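Local coordinates for protein 3-ketosteroid-delta4-5alpha-dehydrogenase (Rhodococcus jostii, PDB 4AT2) that probably introduces the double bond between carbons 4 and 5 of 5alpha-3-ketosteroids during steroid catabolism, using a bound FAD to take up the electrons, at residues W151-W156 and D316-V321; E157-D162 and A369-T374. All coordinates share one frame; numbering follows the deposited sequence. Where two conformers were deposited one is given.

Contact 1: W151-W156 and D316-V321; sequences WGEPGW and DPQLIV. With ASD (4-androstene-3-17-dione), chain B.
W156 and P317 meet at the wall of the steroid pocket, the indole standing between the proline ring and 4-androstene-3,17-dione. W156 CB lies 3.9 Å from ASD C15; CG, CD2, CE2 and CZ2 come under the C18 methyl, which sits over the centre of the indole, 3.5 Å from CD2. CE3 leads on to CZ3, which reaches ASD C19 at 3.4 Å. On the side of P317, W156 CD1 touches P317 CD at 3.5 Å, and P317 CG makes a CH-pi contact over the opposite face, 4.0 Å from the five-membered ring centroid. NE1 gives a weak hydrogen bond to C315 O. With the indole cut back to an alanine, the C18 and C19 methyls would probably lose their flat support and P317 would face a gap. P317 opens the short helix 317-320, N-capped by D316, whose OD2 accepts from the backbone N of Q318, met from above the carboxylate plane. Q318 bends at chi2 (-91°), carrying its amide across P154; Q318 NE2 donates to the anti lone pair of E153 OE1 at 2.9 Å and also to T371 O. Water 1 donates to Q318 OE1, and P154 CG packs against V321 CG1.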
loop_
_atom_site.group_PDB
_atom_site.type_symbol
_atom_site.label_atom_id
_atom_site.label_comp_id
_atom_site.label_asym_id
_atom_site.label_seq_id
_atom_site.Cartn_x
_atom_site.Cartn_y
_atom_site.Cartn_z
ATOM N N TRP A 151 -16.330 29.346 5.616
ATOM C CA TRP A 151 -17.446 28.678 4.949
ATOM C C TRP A 151 -17.747 27.405 5.681
ATOM O O TRP A 151 -16.871 26.558 5.824
ATOM C CB TRP A 151 -17.101 28.356 3.499
ATOM C CG TRP A 151 -18.261 27.689 2.800
ATOM C CD1 TRP A 151 -18.351 26.371 2.367
ATOM C CD2 TRP A 151 -19.569 28.288 2.491
ATOM N NE1 TRP A 151 -19.578 26.126 1.800
ATOM C CE2 TRP A 151 -20.357 27.233 1.844
ATOM C CE3 TRP A 151 -20.131 29.554 2.653
ATOM C CZ2 TRP A 151 -21.659 27.453 1.396
ATOM C CZ3 TRP A 151 -21.438 29.765 2.189
ATOM C CH2 TRP A 151 -22.182 28.738 1.584
ATOM N N GLY A 152 -18.993 27.253 6.131
ATOM C CA GLY A 152 -19.351 26.162 7.035
ATOM C C GLY A 152 -20.207 25.030 6.489
ATOM O O GLY A 152 -20.581 24.136 7.244
ATOM N N GLU A 153 -20.505 25.034 5.192
ATOM C CA GLU A 153 -21.390 24.009 4.640
ATOM C C GLU A 153 -20.597 22.908 3.952
ATOM O O GLU A 153 -19.480 23.147 3.501
ATOM C CB GLU A 153 -22.408 24.627 3.672
ATOM C CG GLU A 153 -23.260 25.723 4.314
ATOM C CD GLU A 153 -24.297 26.313 3.374
ATOM O OE1 GLU A 153 -24.634 25.673 2.356
ATOM O OE2 GLU A 153 -24.797 27.426 3.659
ATOM N N PRO A 154 -21.166 21.691 3.876
ATOM C CA PRO A 154 -20.475 20.624 3.158
ATOM C C PRO A 154 -20.161 21.034 1.726
ATOM O O PRO A 154 -21.003 21.661 1.056
ATOM C CB PRO A 154 -21.495 19.479 3.173
ATOM C CG PRO A 154 -22.322 19.751 4.398
ATOM C CD PRO A 154 -22.479 21.245 4.376
ATOM N N GLY A 155 -18.960 20.691 1.266
ATOM C CA GLY A 155 -18.549 20.997 -0.101
ATOM C C GLY A 155 -17.090 20.653 -0.324
ATOM O O GLY A 155 -16.374 20.317 0.618
ATOM N N TRP A 156 -16.660 20.752 -1.575
ATOM C CA TRP A 156 -15.288 20.457 -1.960
ATOM C C TRP A 156 -14.398 21.667 -1.853
ATOM O O TRP A 156 -13.188 21.539 -1.662
ATOM C CB TRP A 156 -15.266 19.931 -3.388
ATOM C CG TRP A 156 -15.663 18.485 -3.541
ATOM C CD1 TRP A 156 -16.789 17.970 -4.193
ATOM C CD2 TRP A 156 -14.920 17.304 -3.082
ATOM N NE1 TRP A 156 -16.785 16.596 -4.154
ATOM C CE2 TRP A 156 -15.695 16.136 -3.509
ATOM C CE3 TRP A 156 -13.722 17.105 -2.393
ATOM C CZ2 TRP A 156 -15.270 14.830 -3.252
ATOM C CZ3 TRP A 156 -13.310 15.787 -2.131
ATOM C CH2 TRP A 156 -14.065 14.676 -2.560
ATOM N N ASP A 316 -21.671 15.692 -5.405
ATOM C CA ASP A 316 -21.678 16.886 -4.586
ATOM C C ASP A 316 -21.937 16.571 -3.104
ATOM O O ASP A 316 -22.885 15.851 -2.784
ATOM C CB ASP A 316 -22.725 17.880 -5.075
ATOM C CG ASP A 316 -22.586 19.201 -4.393
ATOM O OD1 ASP A 316 -21.622 19.917 -4.728
ATOM O OD2 ASP A 316 -23.401 19.502 -3.491
ATOM N N PRO A 317 -21.113 17.126 -2.202
ATOM C CA PRO A 317 -21.305 16.840 -0.775
ATOM C C PRO A 317 -22.636 17.294 -0.171
ATOM O O PRO A 317 -23.067 16.726 0.833
ATOM C CB PRO A 317 -20.118 17.568 -0.118
ATOM C CG PRO A 317 -19.054 17.526 -1.173
ATOM C CD PRO A 317 -19.834 17.828 -2.436
ATOM N N GLN A 318 -23.294 18.294 -0.759
ATOM C CA GLN A 318 -24.581 18.734 -0.217
ATOM C C GLN A 318 -25.676 17.687 -0.439
ATOM O O GLN A 318 -26.643 17.640 0.314
ATOM C CB GLN A 318 -25.003 20.087 -0.810
ATOM C CG GLN A 318 -24.055 21.239 -0.444
ATOM C CD GLN A 318 -24.452 21.978 0.825
ATOM O OE1 GLN A 318 -24.938 21.384 1.782
ATOM N NE2 GLN A 318 -24.249 23.298 0.827
ATOM N N LEU A 319 -25.523 16.861 -1.473
ATOM C CA LEU A 319 -26.424 15.714 -1.672
ATOM C C LEU A 319 -26.056 14.590 -0.705
ATOM O O LEU A 319 -26.928 14.041 -0.005
ATOM C CB LEU A 319 -26.361 15.198 -3.113
ATOM C CG LEU A 319 -26.877 16.171 -4.179
ATOM C CD1 LEU A 319 -26.567 15.623 -5.561
ATOM C CD2 LEU A 319 -28.366 16.405 -4.011
ATOM N N ILE A 320 -24.766 14.253 -0.679
ATOM C CA ILE A 320 -24.270 13.133 0.128
ATOM C C ILE A 320 -24.721 13.261 1.587
ATOM O O ILE A 320 -25.216 12.299 2.186
ATOM C CB ILE A 320 -22.721 13.019 0.046
ATOM C CG1 ILE A 320 -22.276 12.706 -1.390
ATOM C CG2 ILE A 320 -22.185 11.945 0.985
ATOM C CD1 ILE A 320 -20.782 12.825 -1.603
ATOM N N VAL A 321 -24.557 14.457 2.155
ATOM C CA VAL A 321 -24.810 14.663 3.581
ATOM C C VAL A 321 -26.281 14.483 3.976
ATOM O O VAL A 321 -26.585 14.261 5.148
ATOM C CB VAL A 321 -24.250 16.030 4.053
ATOM C CG1 VAL A 321 -25.200 17.170 3.691
ATOM C CG2 VAL A 321 -23.951 16.006 5.541
HETATM C C1 ASD B . -8.213 17.381 -4.641
HETATM C C10 ASD B . -9.620 17.904 -4.302
HETATM C C11 ASD B . -10.651 16.611 -6.290
HETATM C C12 ASD B . -11.559 16.596 -7.544
HETATM C C13 ASD B . -12.853 17.359 -7.279
HETATM C C14 ASD B . -12.503 18.771 -6.813
HETATM C C15 ASD B . -13.786 19.595 -6.998
HETATM C C16 ASD B . -14.352 19.084 -8.333
HETATM C C17 ASD B . -13.691 17.722 -8.469
HETATM C C18 ASD B . -13.790 16.568 -6.360
HETATM C C19 ASD B . -10.284 16.977 -3.280
HETATM C C2 ASD B . -7.223 17.399 -3.456
HETATM C C3 ASD B . -7.310 18.684 -2.659
HETATM C C4 ASD B . -8.416 19.634 -2.937
HETATM C C5 ASD B . -9.511 19.271 -3.646
HETATM C C6 ASD B . -10.664 20.264 -3.720
HETATM C C7 ASD B . -11.367 20.242 -5.076
HETATM C C8 ASD B . -11.748 18.816 -5.474
HETATM C C9 ASD B . -10.446 17.986 -5.612
HETATM O O1 ASD B . -6.458 18.953 -1.813
HETATM O O2 ASD B . -13.838 16.981 -9.433
HETATM O O HOH W 1 -26.244 22.890 3.731
#

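Contact 2: E157-D162 and A369-T374. With ASD (4-androstene-3-17-dione), chain B.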
loop_
_atom_site.group_PDB
_atom_site.type_symbol
_atom_site.label_atom_id
_atom_site.label_comp_id
_atom_site.label_asym_id
_atom_site.label_seq_id
_atom_site.Cartn_x
_atom_site.Cartn_y
_atom_site.Cartn_z
ATOM N N GLU A 157 -14.989 22.852 -1.987
ATOM C CA GLU A 157 -14.276 24.114 -1.773
ATOM C C GLU A 157 -15.258 25.244 -1.442
ATOM O O GLU A 157 -16.470 25.082 -1.604
ATOM C CB GLU A 157 -13.398 24.479 -2.981
ATOM C CG GLU A 157 -14.037 24.314 -4.341
ATOM C CD GLU A 157 -13.033 24.488 -5.476
ATOM O OE1 GLU A 157 -12.516 25.615 -5.648
ATOM O OE2 GLU A 157 -12.757 23.504 -6.199
ATOM N N PRO A 158 -14.747 26.385 -0.945
ATOM C CA PRO A 158 -15.668 27.484 -0.661
ATOM C C PRO A 158 -16.289 27.963 -1.982
ATOM O O PRO A 158 -15.549 28.155 -2.951
ATOM C CB PRO A 158 -14.751 28.561 -0.061
ATOM C CG PRO A 158 -13.523 27.838 0.383
ATOM C CD PRO A 158 -13.353 26.736 -0.618
ATOM N N PRO A 159 -17.626 28.093 -2.041
ATOM C CA PRO A 159 -18.290 28.607 -3.253
ATOM C C PRO A 159 -17.920 30.053 -3.550
ATOM O O PRO A 159 -17.958 30.475 -4.710
ATOM C CB PRO A 159 -19.781 28.514 -2.915
ATOM C CG PRO A 159 -19.850 28.360 -1.436
ATOM C CD PRO A 159 -18.611 27.595 -1.065
ATOM N N PHE A 160 -17.560 30.792 -2.504
ATOM C CA PHE A 160 -17.195 32.194 -2.636
ATOM C C PHE A 160 -15.717 32.375 -2.279
ATOM O O PHE A 160 -14.944 31.409 -2.294
ATOM C CB PHE A 160 -18.137 33.054 -1.780
ATOM C CG PHE A 160 -19.599 32.713 -1.962
ATOM C CD1 PHE A 160 -20.233 32.931 -3.189
ATOM C CD2 PHE A 160 -20.346 32.168 -0.916
ATOM C CE1 PHE A 160 -21.578 32.611 -3.365
ATOM C CE2 PHE A 160 -21.692 31.853 -1.085
ATOM C CZ PHE A 160 -22.307 32.074 -2.310
ATOM N N ASP A 161 -15.308 33.596 -1.960
ATOM C CA ASP A 161 -13.886 33.852 -1.738
ATOM C C ASP A 161 -13.476 33.714 -0.272
ATOM O O ASP A 161 -12.514 34.336 0.155
ATOM C CB ASP A 161 -13.468 35.224 -2.312
ATOM C CG ASP A 161 -14.180 36.391 -1.643
ATOM O OD1 ASP A 161 -15.211 36.163 -0.978
ATOM O OD2 ASP A 161 -13.705 37.548 -1.794
ATOM N N ASP A 162 -14.206 32.897 0.489
ATOM C CA ASP A 162 -13.889 32.692 1.905
ATOM C C ASP A 162 -12.536 32.025 2.098
ATOM O O ASP A 162 -12.069 31.260 1.244
ATOM C CB ASP A 162 -15.000 31.910 2.596
ATOM C CG ASP A 162 -16.305 32.671 2.593
ATOM O OD1 ASP A 162 -16.347 33.788 3.155
ATOM O OD2 ASP A 162 -17.278 32.177 2.000
ATOM N N ALA A 369 -30.528 22.166 -4.175
ATOM C CA ALA A 369 -30.713 23.622 -4.148
ATOM C C ALA A 369 -29.671 24.322 -3.269
ATOM O O ALA A 369 -29.572 25.555 -3.275
ATOM C CB ALA A 369 -32.115 23.958 -3.663
ATOM N N ALA A 370 -28.919 23.533 -2.505
ATOM C CA ALA A 370 -27.968 24.062 -1.524
ATOM C C ALA A 370 -26.749 24.646 -2.218
ATOM O O ALA A 370 -26.384 24.233 -3.327
ATOM C CB ALA A 370 -27.543 22.969 -0.543
ATOM N N THR A 371 -26.098 25.591 -1.544
ATOM C CA THR A 371 -25.004 26.348 -2.140
ATOM C C THR A 371 -23.756 25.488 -2.266
ATOM O O THR A 371 -23.287 24.920 -1.279
ATOM C CB THR A 371 -24.687 27.598 -1.296
ATOM O OG1 THR A 371 -25.873 28.392 -1.151
ATOM C CG2 THR A 371 -23.584 28.434 -1.947
ATOM N N THR A 372 -23.208 25.413 -3.476
ATOM C CA THR A 372 -22.023 24.593 -3.720
ATOM C C THR A 372 -21.093 25.169 -4.789
ATOM O O THR A 372 -21.547 25.811 -5.742
ATOM C CB THR A 372 -22.385 23.132 -4.076
ATOM O OG1 THR A 372 -21.180 22.389 -4.285
ATOM C CG2 THR A 372 -23.245 23.047 -5.363
ATOM N N ALA A 373 -19.794 24.908 -4.626
ATOM C CA ALA A 373 -18.802 25.247 -5.642
ATOM C C ALA A 373 -18.834 24.264 -6.817
ATOM O O ALA A 373 -18.240 24.523 -7.859
ATOM C CB ALA A 373 -17.402 25.302 -5.034
ATOM N N THR A 374 -19.526 23.139 -6.651
ATOM C CA THR A 374 -19.495 22.067 -7.650
ATOM C C THR A 374 -20.915 21.638 -8.075
ATOM O O THR A 374 -21.273 20.479 -7.918
ATOM C CB THR A 374 -18.669 20.838 -7.160
ATOM O OG1 THR A 374 -19.220 20.322 -5.941
ATOM C CG2 THR A 374 -17.210 21.197 -6.900
HETATM C C1 ASD B . -8.213 17.381 -4.641
HETATM C C10 ASD B . -9.620 17.904 -4.302
HETATM C C11 ASD B . -10.651 16.611 -6.290
HETATM C C12 ASD B . -11.559 16.596 -7.544
HETATM C C13 ASD B . -12.853 17.359 -7.279
HETATM C C14 ASD B . -12.503 18.771 -6.813
HETATM C C15 ASD B . -13.786 19.595 -6.998
HETATM C C16 ASD B . -14.352 19.084 -8.333
HETATM C C17 ASD B . -13.691 17.722 -8.469
HETATM C C18 ASD B . -13.790 16.568 -6.360
HETATM C C19 ASD B . -10.284 16.977 -3.280
HETATM C C2 ASD B . -7.223 17.399 -3.456
HETATM C C3 ASD B . -7.310 18.684 -2.659
HETATM C C4 ASD B . -8.416 19.634 -2.937
HETATM C C5 ASD B . -9.511 19.271 -3.646
HETATM C C6 ASD B . -10.664 20.264 -3.720
HETATM C C7 ASD B . -11.367 20.242 -5.076
HETATM C C8 ASD B . -11.748 18.816 -5.474
HETATM C C9 ASD B . -10.446 17.986 -5.612
HETATM O O1 ASD B . -6.458 18.953 -1.813
HETATM O O2 ASD B . -13.838 16.981 -9.433
HETATM O O HOH W 2 -18.854 23.969 -2.031
#
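With chi1 at 45°, E157 carries CG between its backbone N and carbonyl carbon, close against A373, and the extended chain beyond delivers the carboxylate to the steroid. T371 CG2, lying anti to its own N, is the methyl that meets P159 and F160. The two groups mark the two ends of the contact. At the inner one, A373 CB fits against E157, 3.6 Å from E157 CG and equally near the carbonyl O. That oxygen also accepts from water 2 at 2.7 Å, and the water accepts in turn from A373 N, joining the two backbones through one bridge. E157 OE2 comes 3.7 Å from ASD C7 and is hydrogen-bonded to T195 OG1. Two loops without regular secondary structure meet here, and in 369-374 an ST turn shapes the chain: T372 OG1 accepts from T374 N at 3.0 Å, a nearly straight bond of 168°, and the same hydroxyl is also hydrogen-bonded to D316 OD1. T374, at the end of the turn, lies beside the ligand, its CG2 3.8 Å from ASD C15. At the outer end P159 CB lies over the centre of the F160 ring, and T371 CG2 approaches that ring obliquely, 3.9 Å from F160 CZ, while also touching P159 CG.

How the contacts relate
Followed from the N terminus, the chain leaves helix 132-141 and enters one loop that supplies 151-156 and then, without a break, 157-162. Some 160 residues after W156, segment 316-321 returns to 151-156, closing contact 1; after helix 361-369 the chain comes back with 369-374 to 157-162, closing contact 2. The two closures cross rather than nest. Their centres are 8 Å apart, and they join directly: T372 OG1 and T374 OG1 both hydrogen-bond D316 OD1, and W151 packs on P159. Together they bind the loop before strand 164-165 to helix 317-320 and to the loop before strand 383-385, and both contribute residues to the steroid pocket.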